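SusD superfamily protein (Parabacteroides distasonis, PDB 3OTN) is a putative outer-membrane protein of the SusD family that probably binds nutrients, most likely carbohydrates. Local coordinates at residues A19-F33 with Y114-Y128. Residues are numbered along the deposited sequence; the frame is centred on the assembly and turned at random. Where two conformers were deposited one is given.
Sequences ALALTNSAYLKNTVF and YMAEVKFMRALYYFY. With ACT (acetate ion), chain F; ACT (acetate ion), chain G; EDO (1,2-ethanediol), chain T; EDO (1,2-ethanediol), chain R.
Tyr27 and Met121 meet with the selenomethionine methyl CE over the centre of the ring, 3.4 Å from its centroid, a CH-pi contact, with SE farther above the same face as a Met-aromatic contact. Bends at chi2 and chi3 fold the Met121 chain back to place CE there. At the ring edge, Tyr27 OH donates to Glu117 OE1 at 2.6 Å, coming from above the carboxylate plane; ring and carboxylate are nearly perpendicular (84°). Arg184 makes a salt bridge to the same OE1, so two partners hold this buried carboxylate.

Tyr125 OH donates to Ala26 O at 2.8 Å, slightly tilted from the carbonyl plane. Asn30 OD1 lies close to Met121 SE (3.4 Å), while its ND2 bonds Tyr251. Farther along, Phe33 CE1 sits over the Tyr128 ring, with the planes 44° apart, and Leu124 CD2 packs against Phe33 CE2 at 3.6 Å. Toward the other end, Ala26 CB meets Val118 CG2, and Thr23 OG1 lies 3.2 Å from Tyr114 CB while bonding back to Ala19 O.

The axes of 19-25 and 114-128 run nearly parallel, 15° apart and 9.1 Å at their closest. This is close helix packing within the alpha-helical, TPR-like part of the SusD fold.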
loop_
_atom_site.group_PDB
_atom_site.type_symbol
_atom_site.label_atom_id
_atom_site.label_comp_id
_atom_site.label_asym_id
_atom_site.label_seq_id
_atom_site.Cartn_x
_atom_site.Cartn_y
_atom_site.Cartn_z
ATOM N N ALA A 19 -14.928 24.951 -5.971
ATOM C CA ALA A 19 -14.707 24.134 -4.767
ATOM C C ALA A 19 -14.422 22.669 -5.103
ATOM O O ALA A 19 -13.546 22.069 -4.535
ATOM C CB ALA A 19 -15.958 24.242 -3.819
ATOM N N LEU A 20 -15.167 22.090 -6.050
ATOM C CA LEU A 20 -14.922 20.705 -6.471
ATOM C C LEU A 20 -13.522 20.531 -7.104
ATOM O O LEU A 20 -12.813 19.531 -6.819
ATOM C CB LEU A 20 -16.036 20.236 -7.424
ATOM C CG LEU A 20 -15.998 18.813 -7.974
ATOM C CD1 LEU A 20 -15.880 17.763 -6.867
ATOM C CD2 LEU A 20 -17.272 18.553 -8.794
ATOM N N ALA A 21 -13.133 21.500 -7.939
ATOM C CA ALA A 21 -11.817 21.489 -8.575
ATOM C C ALA A 21 -10.693 21.568 -7.525
ATOM O O ALA A 21 -9.721 20.799 -7.585
ATOM C CB ALA A 21 -11.697 22.627 -9.637
ATOM N N LEU A 22 -10.836 22.448 -6.550
ATOM C CA LEU A 22 -9.869 22.522 -5.431
ATOM C C LEU A 22 -9.789 21.186 -4.702
ATOM O O LEU A 22 -8.696 20.687 -4.434
ATOM C CB LEU A 22 -10.277 23.600 -4.420
ATOM C CG LEU A 22 -10.075 25.045 -4.836
ATOM C CD1 LEU A 22 -10.945 25.935 -3.921
ATOM C CD2 LEU A 22 -8.559 25.419 -4.798
ATOM N N THR A 23 -10.958 20.599 -4.405
ATOM C CA THR A 23 -11.039 19.301 -3.704
ATOM C C THR A 23 -10.401 18.208 -4.519
ATOM O O THR A 23 -9.573 17.436 -3.992
ATOM C CB THR A 23 -12.470 18.948 -3.388
ATOM O OG1 THR A 23 -13.025 20.048 -2.651
ATOM C CG2 THR A 23 -12.594 17.628 -2.582
ATOM N N ASN A 24 -10.726 18.178 -5.811
ATOM C CA ASN A 24 -10.131 17.195 -6.728
ATOM C C ASN A 24 -8.607 17.314 -6.865
ATOM O O ASN A 24 -7.919 16.318 -7.058
ATOM C CB ASN A 24 -10.811 17.276 -8.113
ATOM C CG ASN A 24 -12.234 16.667 -8.133
ATOM O OD1 ASN A 24 -12.596 15.838 -7.288
ATOM N ND2 ASN A 24 -13.036 17.073 -9.129
ATOM N N SER A 25 -8.074 18.523 -6.697
ATOM C CA SER A 25 -6.625 18.754 -6.824
ATOM C C SER A 25 -5.859 17.905 -5.795
ATOM O O SER A 25 -4.724 17.493 -6.045
ATOM C CB SER A 25 -6.279 20.274 -6.705
ATOM O OG SER A 25 -6.329 20.740 -5.342
ATOM N N ALA A 26 -6.509 17.595 -4.672
ATOM C CA ALA A 26 -5.909 16.783 -3.600
ATOM C C ALA A 26 -5.679 15.336 -4.001
ATOM O O ALA A 26 -4.736 14.676 -3.500
ATOM C CB ALA A 26 -6.767 16.857 -2.299
ATOM N N TYR A 27 -6.497 14.859 -4.939
ATOM C CA TYR A 27 -6.400 13.491 -5.468
ATOM C C TYR A 27 -5.298 13.307 -6.517
ATOM O O TYR A 27 -4.901 12.171 -6.779
ATOM C CB TYR A 27 -7.728 13.046 -6.105
ATOM C CG TYR A 27 -8.953 12.911 -5.182
ATOM C CD1 TYR A 27 -9.587 14.015 -4.603
ATOM C CD2 TYR A 27 -9.481 11.659 -4.915
ATOM C CE1 TYR A 27 -10.723 13.842 -3.767
ATOM C CE2 TYR A 27 -10.590 11.480 -4.099
ATOM C CZ TYR A 27 -11.227 12.553 -3.544
ATOM O OH TYR A 27 -12.344 12.269 -2.750
ATOM N N LEU A 28 -4.836 14.392 -7.120
ATOM C CA LEU A 28 -3.975 14.315 -8.306
ATOM C C LEU A 28 -2.711 13.524 -8.058
ATOM O O LEU A 28 -2.333 12.674 -8.864
ATOM C CB LEU A 28 -3.607 15.714 -8.815
ATOM C CG LEU A 28 -4.750 16.542 -9.392
ATOM C CD1 LEU A 28 -4.220 17.947 -9.767
ATOM C CD2 LEU A 28 -5.401 15.802 -10.555
ATOM N N LYS A 29 -2.086 13.768 -6.911
ATOM C CA LYS A 29 -0.813 13.113 -6.613
ATOM C C LYS A 29 -0.995 11.728 -5.971
ATOM O O LYS A 29 -0.017 11.107 -5.555
ATOM C CB LYS A 29 0.130 14.059 -5.845
ATOM C CG LYS A 29 0.734 15.159 -6.749
ATOM C CD LYS A 29 1.774 14.536 -7.685
ATOM C CE LYS A 29 2.513 15.533 -8.513
ATOM N NZ LYS A 29 1.609 16.183 -9.397
ATOM N N ASN A 30 -2.231 11.207 -5.949
ATOM C CA ASN A 30 -2.457 9.772 -5.712
ATOM C C ASN A 30 -1.766 8.825 -6.732
ATOM O O ASN A 30 -1.681 7.608 -6.502
ATOM C CB ASN A 30 -3.967 9.438 -5.680
ATOM C CG ASN A 30 -4.676 9.910 -4.409
ATOM O OD1 ASN A 30 -4.232 10.846 -3.691
ATOM N ND2 ASN A 30 -5.826 9.312 -4.156
ATOM N N THR A 31 -1.329 9.376 -7.859
ATOM C CA THR A 31 -0.483 8.685 -8.801
ATOM C C THR A 31 0.740 8.101 -8.118
ATOM O O THR A 31 1.181 7.023 -8.485
ATOM C CB THR A 31 -0.021 9.602 -9.931
ATOM O OG1 THR A 31 0.636 10.738 -9.344
ATOM C CG2 THR A 31 -1.202 10.043 -10.800
ATOM N N VAL A 32 1.237 8.742 -7.066
ATOM C CA VAL A 32 2.461 8.243 -6.388
ATOM C C VAL A 32 2.329 6.821 -5.821
ATOM O O VAL A 32 3.329 6.096 -5.709
ATOM C CB VAL A 32 2.946 9.212 -5.261
ATOM C CG1 VAL A 32 2.046 9.103 -4.015
ATOM C CG2 VAL A 32 4.392 8.942 -4.911
ATOM N N PHE A 33 1.104 6.405 -5.483
ATOM C CA PHE A 33 0.880 5.093 -4.857
ATOM C C PHE A 33 1.023 3.951 -5.872
ATOM O O PHE A 33 1.136 2.783 -5.471
ATOM C CB PHE A 33 -0.473 5.026 -4.115
ATOM C CG PHE A 33 -0.664 6.143 -3.113
ATOM C CD1 PHE A 33 0.289 6.368 -2.125
ATOM C CD2 PHE A 33 -1.777 6.966 -3.159
ATOM C CE1 PHE A 33 0.159 7.433 -1.222
ATOM C CE2 PHE A 33 -1.918 8.032 -2.263
ATOM C CZ PHE A 33 -0.931 8.271 -1.313
ATOM N N TYR A 114 -16.015 18.495 1.513
ATOM C CA TYR A 114 -14.882 18.708 0.660
ATOM C C TYR A 114 -13.595 18.883 1.466
ATOM O O TYR A 114 -12.582 18.311 1.122
ATOM C CB TYR A 114 -15.118 19.922 -0.235
ATOM C CG TYR A 114 -16.098 19.746 -1.383
ATOM C CD1 TYR A 114 -16.450 18.486 -1.888
ATOM C CD2 TYR A 114 -16.628 20.876 -2.020
ATOM C CE1 TYR A 114 -17.341 18.354 -2.957
ATOM C CE2 TYR A 114 -17.525 20.754 -3.099
ATOM C CZ TYR A 114 -17.847 19.492 -3.573
ATOM O OH TYR A 114 -18.711 19.375 -4.628
HETATM N N MSE A 115 -13.661 19.663 2.548
HETATM C CA MSE A 115 -12.487 19.908 3.362
HETATM C C MSE A 115 -12.080 18.619 4.084
HETATM O O MSE A 115 -10.882 18.364 4.254
HETATM C CB MSE A 115 -12.711 21.091 4.317
HETATM C CG MSE A 115 -12.824 22.449 3.591
HETATM SE SE MSE A 115 -13.203 23.990 4.789
HETATM C CE MSE A 115 -14.774 23.272 5.658
ATOM N N ALA A 116 -13.060 17.791 4.457
ATOM C CA ALA A 116 -12.771 16.464 5.031
ATOM C C ALA A 116 -11.987 15.578 4.049
ATOM O O ALA A 116 -11.106 14.809 4.446
ATOM C CB ALA A 116 -14.080 15.762 5.493
ATOM N N GLU A 117 -12.316 15.653 2.769
ATOM C CA GLU A 117 -11.620 14.831 1.764
ATOM C C GLU A 117 -10.129 15.259 1.703
ATOM O O GLU A 117 -9.232 14.433 1.599
ATOM C CB GLU A 117 -12.272 14.976 0.381
ATOM C CG GLU A 117 -13.719 14.465 0.284
ATOM C CD GLU A 117 -14.347 14.657 -1.091
ATOM O OE1 GLU A 117 -13.684 14.421 -2.120
ATOM O OE2 GLU A 117 -15.522 15.051 -1.141
ATOM N N VAL A 118 -9.907 16.559 1.724
ATOM C CA VAL A 118 -8.583 17.165 1.620
ATOM C C VAL A 118 -7.797 16.885 2.880
ATOM O O VAL A 118 -6.612 16.567 2.795
ATOM C CB VAL A 118 -8.671 18.686 1.275
ATOM C CG1 VAL A 118 -7.227 19.355 1.202
ATOM C CG2 VAL A 118 -9.450 18.858 -0.055
ATOM N N LYS A 119 -8.431 16.969 4.050
ATOM C CA LYS A 119 -7.697 16.663 5.278
ATOM C C LYS A 119 -7.323 15.187 5.320
ATOM O O LYS A 119 -6.219 14.851 5.757
ATOM C CB LYS A 119 -8.471 17.053 6.526
ATOM C CG LYS A 119 -8.533 18.544 6.761
ATOM C CD LYS A 119 -9.522 18.830 7.882
ATOM C CE LYS A 119 -9.755 20.331 8.074
ATOM N NZ LYS A 119 -10.624 20.559 9.272
ATOM N N PHE A 120 -8.238 14.308 4.887
ATOM C CA PHE A 120 -7.912 12.886 4.742
ATOM C C PHE A 120 -6.656 12.732 3.886
ATOM O O PHE A 120 -5.742 11.998 4.269
ATOM C CB PHE A 120 -9.072 12.076 4.139
ATOM C CG PHE A 120 -8.667 10.712 3.617
ATOM C CD1 PHE A 120 -8.707 9.580 4.447
ATOM C CD2 PHE A 120 -8.258 10.558 2.308
ATOM C CE1 PHE A 120 -8.335 8.321 3.966
ATOM C CE2 PHE A 120 -7.850 9.309 1.825
ATOM C CZ PHE A 120 -7.918 8.180 2.658
HETATM N N MSE A 121 -6.599 13.451 2.753
HETATM C CA MSE A 121 -5.511 13.255 1.805
HETATM C C MSE A 121 -4.164 13.721 2.364
HETATM O O MSE A 121 -3.122 13.105 2.108
HETATM C CB MSE A 121 -5.794 13.975 0.462
HETATM C CG MSE A 121 -5.306 13.180 -0.736
HETATM SE SE MSE A 121 -6.326 11.600 -1.062
HETATM C CE MSE A 121 -7.810 12.558 -1.810
ATOM N N ARG A 122 -4.189 14.839 3.077
ATOM C CA ARG A 122 -2.989 15.373 3.655
ATOM C C ARG A 122 -2.444 14.369 4.664
ATOM O O ARG A 122 -1.255 14.089 4.671
ATOM C CB ARG A 122 -3.245 16.750 4.275
ATOM C CG ARG A 122 -1.992 17.295 4.898
ATOM C CD ARG A 122 -2.076 18.729 5.229
ATOM N NE ARG A 122 -3.003 19.006 6.307
ATOM C CZ ARG A 122 -3.377 20.224 6.661
ATOM N NH1 ARG A 122 -2.889 21.299 6.033
ATOM N NH2 ARG A 122 -4.256 20.373 7.648
ATOM N N ALA A 123 -3.321 13.838 5.517
ATOM C CA ALA A 123 -2.957 12.802 6.451
ATOM C C ALA A 123 -2.365 11.590 5.749
ATOM O O ALA A 123 -1.395 11.023 6.243
ATOM C CB ALA A 123 -4.148 12.378 7.337
ATOM N N LEU A 124 -2.962 11.190 4.633
ATOM C CA LEU A 124 -2.517 10.037 3.856
ATOM C C LEU A 124 -1.083 10.225 3.314
ATOM O O LEU A 124 -0.211 9.356 3.491
ATOM C CB LEU A 124 -3.507 9.736 2.709
ATOM C CG LEU A 124 -3.228 8.491 1.826
ATOM C CD1 LEU A 124 -3.342 7.199 2.633
ATOM C CD2 LEU A 124 -4.078 8.484 0.581
ATOM N N TYR A 125 -0.836 11.374 2.693
ATOM C CA TYR A 125 0.486 11.658 2.117
ATOM C C TYR A 125 1.560 11.645 3.220
ATOM O O TYR A 125 2.624 11.037 3.036
ATOM C CB TYR A 125 0.512 13.005 1.404
ATOM C CG TYR A 125 -0.293 13.037 0.105
ATOM C CD1 TYR A 125 -0.064 12.098 -0.904
ATOM C CD2 TYR A 125 -1.196 14.034 -0.143
ATOM C CE1 TYR A 125 -0.757 12.132 -2.080
ATOM C CE2 TYR A 125 -1.912 14.073 -1.325
ATOM C CZ TYR A 125 -1.692 13.114 -2.282
ATOM O OH TYR A 125 -2.385 13.153 -3.457
ATOM N N TYR A 126 1.264 12.299 4.349
ATOM C CA TYR A 126 2.188 12.364 5.463
ATOM C C TYR A 126 2.422 11.008 6.118
ATOM O O TYR A 126 3.539 10.717 6.525
ATOM C CB TYR A 126 1.738 13.372 6.529
ATOM C CG TYR A 126 2.266 14.752 6.277
ATOM C CD1 TYR A 126 3.644 15.020 6.371
ATOM C CD2 TYR A 126 1.415 15.785 5.940
ATOM C CE1 TYR A 126 4.135 16.301 6.152
ATOM C CE2 TYR A 126 1.883 17.070 5.733
ATOM C CZ TYR A 126 3.242 17.330 5.800
ATOM O OH TYR A 126 3.695 18.618 5.552
ATOM N N PHE A 127 1.382 10.180 6.194
ATOM C CA PHE A 127 1.515 8.840 6.778
ATOM C C PHE A 127 2.451 7.984 5.946
ATOM O O PHE A 127 3.205 7.214 6.518
ATOM C CB PHE A 127 0.118 8.188 6.926
ATOM C CG PHE A 127 0.099 6.887 7.678
ATOM C CD1 PHE A 127 0.741 6.749 8.901
ATOM C CD2 PHE A 127 -0.639 5.821 7.198
ATOM C CE1 PHE A 127 0.662 5.544 9.609
ATOM C CE2 PHE A 127 -0.737 4.623 7.894
ATOM C CZ PHE A 127 -0.065 4.472 9.087
ATOM N N TYR A 128 2.410 8.100 4.611
ATOM C CA TYR A 128 3.391 7.401 3.767
ATOM C C TYR A 128 4.794 8.001 4.000
ATOM O O TYR A 128 5.742 7.265 4.282
ATOM C CB TYR A 128 3.026 7.432 2.287
ATOM C CG TYR A 128 2.042 6.377 1.938
ATOM C CD1 TYR A 128 0.699 6.499 2.312
ATOM C CD2 TYR A 128 2.455 5.181 1.345
ATOM C CE1 TYR A 128 -0.233 5.479 2.024
ATOM C CE2 TYR A 128 1.545 4.179 1.046
ATOM C CZ TYR A 128 0.212 4.319 1.377
ATOM O OH TYR A 128 -0.667 3.311 1.054
HETATM C C ACT F . -13.614 19.825 8.307
HETATM O O ACT F . -13.121 19.101 9.217
HETATM O OXT ACT F . -14.361 19.201 7.522
HETATM C CH3 ACT F . -13.328 21.306 8.160
HETATM C C ACT G . -12.160 18.726 -12.042
HETATM O O ACT G . -12.918 19.406 -11.297
HETATM O OXT ACT G . -11.007 18.461 -11.597
HETATM C CH3 ACT G . -12.639 18.211 -13.379
HETATM C C1 EDO T . -11.472 11.931 -9.094
HETATM O O1 EDO T . -10.893 13.070 -8.461
HETATM C C2 EDO T . -11.185 10.649 -8.309
HETATM O O2 EDO T . -12.426 10.096 -7.916
HETATM C C1 EDO R . -3.886 25.079 5.020
HETATM O O1 EDO R . -3.474 26.346 4.524
HETATM C C2 EDO R . -3.979 25.136 6.537
HETATM O O2 EDO R . -3.740 23.839 7.095
#